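Local coordinates for catabolite control protein A (Lactococcus lactis, PDB 2O20) that probably acts as a global transcription regulator of carbon catabolite repression and activation, binding DNA as a member of the LacI family, at residues I162-A167 with V290-L294. The protein carries 1 engineered substitution. Numbering follows the deposited sequence.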
# COMPACT_ATOMS: atom_id res chain seq x y z
N ILE D 162 -7.99 17.50 6.99
CA ILE D 162 -9.10 17.41 7.96
C ILE D 162 -8.83 18.35 9.13
O ILE D 162 -7.77 18.99 9.19
CB ILE D 162 -9.43 15.93 8.44
CG1 ILE D 162 -8.33 15.31 9.31
CG2 ILE D 162 -9.79 15.04 7.25
CD1 ILE D 162 -8.85 14.32 10.32
N ASP D 163 -9.80 18.47 10.04
CA ASP D 163 -9.69 19.20 11.30
C ASP D 163 -9.06 18.23 12.33
O ASP D 163 -9.74 17.43 12.95
CB ASP D 163 -11.08 19.73 11.74
CG ASP D 163 -11.04 20.54 13.02
OD1 ASP D 163 -10.01 20.52 13.71
OD2 ASP D 163 -12.04 21.23 13.34
N TYR D 164 -7.73 18.29 12.46
CA TYR D 164 -7.01 17.35 13.36
C TYR D 164 -7.34 17.53 14.85
O TYR D 164 -7.33 16.56 15.65
CB TYR D 164 -5.50 17.48 13.15
CG TYR D 164 -5.05 17.24 11.72
CD1 TYR D 164 -5.08 15.95 11.17
CD2 TYR D 164 -4.59 18.27 10.93
CE1 TYR D 164 -4.68 15.72 9.88
CE2 TYR D 164 -4.17 18.03 9.61
CZ TYR D 164 -4.21 16.75 9.10
OH TYR D 164 -3.81 16.50 7.80
N HIS D 165 -7.61 18.77 15.23
CA HIS D 165 -8.02 19.10 16.60
C HIS D 165 -9.32 18.35 16.97
O HIS D 165 -9.38 17.60 17.94
CB HIS D 165 -8.21 20.61 16.71
CG HIS D 165 -8.78 21.06 18.01
ND1 HIS D 165 -10.13 21.01 18.29
CD2 HIS D 165 -8.19 21.58 19.11
CE1 HIS D 165 -10.34 21.48 19.51
NE2 HIS D 165 -9.18 21.84 20.02
N LEU D 166 -10.33 18.52 16.14
CA LEU D 166 -11.62 17.89 16.38
C LEU D 166 -11.51 16.35 16.36
O LEU D 166 -12.09 15.67 17.22
CB LEU D 166 -12.67 18.42 15.37
CG LEU D 166 -14.08 17.84 15.43
CD1 LEU D 166 -14.73 18.19 16.76
CD2 LEU D 166 -14.89 18.36 14.26
N ALA D 167 -10.80 15.79 15.38
CA ALA D 167 -10.58 14.34 15.32
C ALA D 167 -9.88 13.80 16.58
O ALA D 167 -10.28 12.77 17.11
CB ALA D 167 -9.80 13.96 14.05
N VAL D 290 -10.39 7.05 12.94
CA VAL D 290 -10.81 8.23 12.20
C VAL D 290 -10.72 7.90 10.70
O VAL D 290 -9.69 7.39 10.21
CB VAL D 290 -9.91 9.46 12.54
CG1 VAL D 290 -10.15 10.64 11.58
CG2 VAL D 290 -10.08 9.86 14.00
N ASN D 291 -11.81 8.14 9.97
CA ASN D 291 -11.83 8.03 8.51
C ASN D 291 -11.57 9.41 7.87
O ASN D 291 -12.41 10.33 7.99
CB ASN D 291 -13.17 7.47 8.02
CG ASN D 291 -13.18 7.16 6.52
OD1 ASN D 291 -12.45 6.30 6.04
ND2 ASN D 291 -14.01 7.87 5.77
N GLN D 292 -10.42 9.56 7.22
CA GLN D 292 -10.13 10.74 6.42
C GLN D 292 -10.52 10.44 4.98
O GLN D 292 -10.33 9.30 4.50
CB GLN D 292 -8.65 11.11 6.48
CG GLN D 292 -8.14 11.47 7.89
CD GLN D 292 -6.70 12.00 7.84
OE1 GLN D 292 -6.31 12.63 6.88
NE2 GLN D 292 -5.92 11.71 8.87
N PRO D 293 -11.07 11.44 4.28
CA PRO D 293 -11.50 11.27 2.88
C PRO D 293 -10.30 11.42 1.94
O PRO D 293 -10.15 12.44 1.25
CB PRO D 293 -12.56 12.36 2.73
CG PRO D 293 -11.97 13.48 3.57
CD PRO D 293 -11.35 12.81 4.76
N LEU D 294 -9.45 10.39 1.91
CA LEU D 294 -8.14 10.48 1.26
C LEU D 294 -8.19 10.80 -0.25
O LEU D 294 -7.46 11.66 -0.72
CB LEU D 294 -7.37 9.20 1.51
CG LEU D 294 -7.00 8.84 2.98
CD1 LEU D 294 -6.15 7.61 2.94
CD2 LEU D 294 -6.29 9.96 3.68
O HOH W 1 -5.82 15.53 6.48
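Apolar packing, with one bridging water, joins two of the crossovers between the N- and C-terminal subdomains of the LacI-type, periplasmic-binding-protein-like core. One crossover leads from strand 159-161 of the N-subdomain sheet into helix 164-177; the other runs from strand 289-291 back to helix 294-309. I162, branched and buried, spans the gap: its CD1 lies 4.1 Å from V290 CG1 and 3.8 Å from Q292 CG, while its CG2 rests 3.7 Å from CD of P293, the centre of an inverse gamma turn. The small methyl of A167 lets the first helical turn approach V290 (CB to CG2, 4.1 Å). D163 N-caps that turn, OD1 accepting from L166 N at 3.2 Å. Q292 suits its place by being half apolar: its CG packs on I162, while its NE2 bonds to the G274 carbonyl. The Y164 hydroxyl also bonds to N161. No direct hydrogen bond links the segments; instead water 1 accepts from I162 N (3.0 Å) and donates to Y164 OH (2.6 Å) and Q292 OE1 (3.0 Å).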